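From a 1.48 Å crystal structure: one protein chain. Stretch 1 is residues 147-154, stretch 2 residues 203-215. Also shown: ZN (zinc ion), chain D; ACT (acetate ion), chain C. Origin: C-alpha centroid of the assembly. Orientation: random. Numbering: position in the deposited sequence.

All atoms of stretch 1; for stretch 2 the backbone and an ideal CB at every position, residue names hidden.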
# COMPACT_ATOMS: atom_id res chain seq x y z
N LEU A 147 6.85 -5.98 -1.37
CA LEU A 147 7.67 -7.19 -1.51
C LEU A 147 7.70 -7.69 -2.94
O LEU A 147 6.68 -7.67 -3.63
CB LEU A 147 7.12 -8.30 -0.62
CG LEU A 147 7.18 -8.04 0.89
CD1 LEU A 147 6.29 -9.03 1.65
CD2 LEU A 147 8.62 -8.18 1.36
N MET A 148 8.87 -8.17 -3.37
CA MET A 148 9.02 -8.74 -4.70
C MET A 148 9.45 -10.21 -4.62
O MET A 148 10.57 -10.52 -4.18
CB MET A 148 10.04 -7.96 -5.51
CG MET A 148 10.31 -8.57 -6.89
SD MET A 148 11.48 -7.64 -7.87
CE MET A 148 12.88 -7.62 -6.75
N TYR A 149 8.54 -11.09 -5.03
CA TYR A 149 8.83 -12.51 -5.21
C TYR A 149 8.86 -12.87 -6.69
O TYR A 149 8.35 -12.12 -7.53
CB TYR A 149 7.74 -13.35 -4.55
CG TYR A 149 7.71 -13.30 -3.05
CD1 TYR A 149 8.50 -14.17 -2.30
CD2 TYR A 149 6.89 -12.41 -2.37
CE1 TYR A 149 8.49 -14.15 -0.93
CE2 TYR A 149 6.87 -12.38 -0.98
CZ TYR A 149 7.66 -13.25 -0.27
OH TYR A 149 7.62 -13.21 1.10
N HIS A 150 9.48 -14.00 -7.00
CA HIS A 150 9.44 -14.56 -8.35
C HIS A 150 8.87 -15.97 -8.31
O HIS A 150 7.65 -16.13 -8.34
CB HIS A 150 10.83 -14.52 -8.98
CG HIS A 150 11.23 -13.16 -9.45
ND1 HIS A 150 11.65 -12.17 -8.59
CD2 HIS A 150 11.21 -12.60 -10.69
CE1 HIS A 150 11.91 -11.07 -9.28
NE2 HIS A 150 11.64 -11.30 -10.55
N ALA A 151 9.72 -16.98 -8.25
CA ALA A 151 9.26 -18.37 -8.20
C ALA A 151 8.96 -18.77 -6.76
O ALA A 151 9.72 -18.42 -5.84
CB ALA A 151 10.30 -19.29 -8.80
N ILE A 152 7.85 -19.46 -6.55
CA ILE A 152 7.55 -20.10 -5.27
C ILE A 152 7.55 -21.60 -5.52
O ILE A 152 6.55 -22.18 -5.94
CB ILE A 152 6.20 -19.65 -4.69
CG1 ILE A 152 6.14 -18.12 -4.59
CG2 ILE A 152 5.99 -20.28 -3.31
CD1 ILE A 152 7.18 -17.50 -3.65
N ASP A 153 8.70 -22.22 -5.31
CA ASP A 153 8.84 -23.64 -5.63
C ASP A 153 10.08 -24.14 -4.93
O ASP A 153 10.94 -23.34 -4.55
CB ASP A 153 8.99 -23.84 -7.15
CG ASP A 153 8.53 -25.22 -7.60
OD1 ASP A 153 8.32 -26.10 -6.74
OD2 ASP A 153 8.39 -25.42 -8.83
N ASP A 154 10.16 -25.46 -4.75
CA ASP A 154 11.36 -26.11 -4.22
C ASP A 154 12.36 -26.19 -5.35
O ASP A 154 12.09 -26.79 -6.39
CB ASP A 154 11.05 -27.53 -3.70
CG ASP A 154 9.99 -27.53 -2.61
OD1 ASP A 154 10.16 -26.82 -1.59
OD2 ASP A 154 8.97 -28.24 -2.77
N UNK A 203 3.95 -8.82 -3.86
CA UNK A 203 3.90 -8.90 -5.33
C UNK A 203 4.76 -10.03 -5.86
O UNK A 203 5.78 -10.40 -5.25
CB UNK A 203 4.35 -7.58 -5.95
N UNK A 204 4.36 -10.55 -7.02
CA UNK A 204 5.05 -11.63 -7.73
C UNK A 204 5.29 -11.19 -9.15
O UNK A 204 4.40 -10.62 -9.79
CB UNK A 204 4.25 -12.93 -7.69
N UNK A 205 6.49 -11.48 -9.65
CA UNK A 205 6.83 -11.14 -11.02
C UNK A 205 6.86 -12.35 -11.92
O UNK A 205 7.53 -13.35 -11.61
CB UNK A 205 8.18 -10.43 -11.07
N UNK A 206 6.13 -12.23 -13.03
CA UNK A 206 6.23 -13.01 -14.28
C UNK A 206 5.01 -13.87 -14.62
O UNK A 206 4.71 -14.07 -15.80
CB UNK A 206 7.45 -13.92 -14.20
N UNK A 207 4.32 -14.38 -13.61
CA UNK A 207 3.20 -15.27 -13.85
C UNK A 207 3.62 -16.71 -14.06
O UNK A 207 3.04 -17.42 -14.89
CB UNK A 207 2.41 -14.79 -15.07
N UNK A 208 4.64 -17.15 -13.33
CA UNK A 208 5.02 -18.55 -13.36
C UNK A 208 3.91 -19.43 -12.80
O UNK A 208 3.21 -19.06 -11.86
CB UNK A 208 6.32 -18.77 -12.58
N UNK A 209 3.77 -20.62 -13.39
CA UNK A 209 2.79 -21.60 -12.95
C UNK A 209 2.95 -21.90 -11.46
O UNK A 209 1.96 -22.09 -10.74
CB UNK A 209 2.92 -22.89 -13.77
N UNK A 210 4.19 -21.92 -10.99
CA UNK A 210 4.44 -22.24 -9.58
C UNK A 210 3.84 -21.22 -8.61
O UNK A 210 3.73 -21.50 -7.42
CB UNK A 210 5.95 -22.34 -9.34
N UNK A 211 3.42 -20.07 -9.12
CA UNK A 211 2.76 -19.10 -8.24
C UNK A 211 1.41 -19.62 -7.73
O UNK A 211 0.86 -19.08 -6.77
CB UNK A 211 2.56 -17.77 -8.98
N UNK A 212 0.89 -20.68 -8.35
CA UNK A 212 -0.26 -21.37 -7.76
C UNK A 212 0.06 -21.92 -6.37
O UNK A 212 -0.84 -22.07 -5.54
CB UNK A 212 -0.72 -22.51 -8.68
N UNK A 213 1.34 -22.22 -6.11
CA UNK A 213 1.75 -22.61 -4.76
C UNK A 213 1.55 -21.48 -3.76
O UNK A 213 1.11 -21.71 -2.63
CB UNK A 213 3.22 -23.05 -4.76
N UNK A 214 1.88 -20.26 -4.17
CA UNK A 214 1.67 -19.09 -3.32
C UNK A 214 0.19 -18.88 -3.06
O UNK A 214 -0.23 -18.62 -1.94
CB UNK A 214 2.28 -17.84 -3.96
N UNK A 215 -0.61 -19.00 -4.12
CA UNK A 215 -2.06 -18.93 -4.02
C UNK A 215 -2.60 -19.90 -2.97
O UNK A 215 -3.37 -19.52 -2.08
CB UNK A 215 -2.69 -19.22 -5.38
ZN ZN D . 10.20 -10.21 -14.54
C ACT C . 11.72 -8.42 -12.97
O ACT C . 10.96 -9.31 -12.51
OXT ACT C . 12.41 -8.70 -13.98
CH3 ACT C . 11.79 -7.07 -12.35

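Position 203 pairs in parallel with Met-148, and its ideal CB lies 3.3 Å from Leu-147 O. That carbonyl invites a small donor; serine, threonine or a small apolar residue would suit. It is Thr-203. Its OG1 donates to Leu-147 O at 2.7 Å, the oxygen that also accepts from Thr-203 N at 3.0 Å.

Position 204 pairs with Tyr-149, and its CB points to the same face of the sheet as that side chain. Tyr-149 and Ile-152 offer an apolar wall, so an aromatic or a large aliphatic residue would fit. It is Phe-204. CD2 lies 3.5 Å from Tyr-149 CB, and CE2 is 3.7 Å from Ile-152 CG1, which meets the ring edge. The two aromatic rings are near parallel but slid apart, and barely overlap.

Position 205 points toward stretch 1, its CB 3.6 Å from His-150 NE2, with acetate and zinc beyond. An acidic or polar residue would suit. It is Asp-205. CB sits over one face of the His-150 ring, 3.9 Å from its centroid. The backbone continues the sheet, Asp-205 N donating to Tyr-149 O at 2.9 Å.

Position 206 has its CB 5.3 Å from His-150 CD2, and zinc lies nearby. A metal ligand is expected: aspartate, glutamate or histidine. It is Asp-206, whose OD1 binds ZN at 2.1 Å.

Position 207 has phi/psi of 83/37, and a CB would jam against the preceding carbonyl. This calls for glycine, and it is Gly-207.

The ideal CB at 208 points toward stretch 1 and is 5.2 Å from His-150 O and 5.3 Å from Ala-151 CA. A long, flexible apolar chain could fill the gap. It is Met-208: CE reaches His-150 C at 3.4 Å, and SD lies 3.7 Å from Ala-151 CB.

Position 209 meets nothing of stretch 1; it is Lys-209.

The ideal CB at 210 lies 3.5 Å from Ile-152 O and 4.0 Å from Asp-153 OD2, with Ile-152 N within reach of a short acceptor. Asparagine is favoured over aspartate, because Asp-153 is already negative. It is Asn-210; OD1 accepts from Ile-152 N at 2.9 Å. Its ND2 shares a water with Asp-153 OD2.

Position 211 points sideways, with His-150 O within reach of asparagine or glutamine. It is Asn-211, its ND2 donating to His-150 O at 3.0 Å.

Position 212 points away; it is Met-212.

Position 213 has its CB 3.6 Å from Ile-152 O, favouring a short donor. It is Asn-213; ND2 donates to Ile-152 O at 3.0 Å, nearly straight.

Position 214 lies beside Ile-152, where a small apolar residue fits. It is Ala-214, with CB 3.9 Å from Ile-152 CG1.

Position 215 is out of reach; it is Phe-215.

Stretch 2, residues 203-215: TFDDGMKNNMNAF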
# COMPACT_ATOMS: atom_id res chain seq x y z
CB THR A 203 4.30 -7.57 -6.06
OG1 THR A 203 5.73 -7.43 -6.10
CG2 THR A 203 3.68 -6.34 -5.38
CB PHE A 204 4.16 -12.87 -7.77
CG PHE A 204 3.82 -13.41 -6.42
CD1 PHE A 204 2.70 -12.96 -5.75
CD2 PHE A 204 4.62 -14.38 -5.82
CE1 PHE A 204 2.36 -13.45 -4.50
CE2 PHE A 204 4.29 -14.87 -4.56
CZ PHE A 204 3.16 -14.41 -3.89
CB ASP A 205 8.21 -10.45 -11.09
CG ASP A 205 8.17 -9.01 -10.62
OD1 ASP A 205 7.16 -8.58 -10.04
OD2 ASP A 205 9.18 -8.30 -10.82
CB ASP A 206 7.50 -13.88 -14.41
CG ASP A 206 8.78 -13.06 -14.41
OD1 ASP A 206 8.77 -11.80 -14.38
OD2 ASP A 206 9.84 -13.73 -14.44
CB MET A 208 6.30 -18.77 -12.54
CG MET A 208 7.52 -18.16 -13.19
SD MET A 208 8.98 -18.40 -12.16
CE MET A 208 9.23 -16.73 -11.58
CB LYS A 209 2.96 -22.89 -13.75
CG LYS A 209 2.00 -24.01 -13.39
CD LYS A 209 0.63 -23.72 -13.95
CE LYS A 209 -0.22 -24.98 -14.06
NZ LYS A 209 -1.48 -24.68 -14.78
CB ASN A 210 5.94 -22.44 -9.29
CG ASN A 210 6.76 -21.19 -9.54
OD1 ASN A 210 6.45 -20.11 -9.04
ND2 ASN A 210 7.81 -21.32 -10.34
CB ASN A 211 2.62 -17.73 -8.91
CG ASN A 211 3.93 -16.94 -8.92
OD1 ASN A 211 3.92 -15.74 -9.15
ND2 ASN A 211 5.05 -17.61 -8.69
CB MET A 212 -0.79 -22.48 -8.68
CG MET A 212 -1.49 -21.96 -9.94
SD MET A 212 -2.98 -21.01 -9.57
CE MET A 212 -4.14 -22.33 -9.24
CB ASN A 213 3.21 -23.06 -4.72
CG ASN A 213 3.45 -24.33 -5.51
OD1 ASN A 213 2.58 -25.20 -5.60
ND2 ASN A 213 4.64 -24.44 -6.10
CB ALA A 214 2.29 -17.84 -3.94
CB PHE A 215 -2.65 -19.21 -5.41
CG PHE A 215 -4.15 -19.31 -5.44
CD1 PHE A 215 -4.96 -18.33 -4.88
CD2 PHE A 215 -4.76 -20.38 -6.09
CE1 PHE A 215 -6.33 -18.43 -4.93
CE2 PHE A 215 -6.14 -20.49 -6.14
CZ PHE A 215 -6.93 -19.51 -5.56
O HOH W 1 8.68 -24.02 -11.03
O HOH W 2 5.28 -26.41 -8.37
O HOH W 3 11.67 -11.52 -14.02
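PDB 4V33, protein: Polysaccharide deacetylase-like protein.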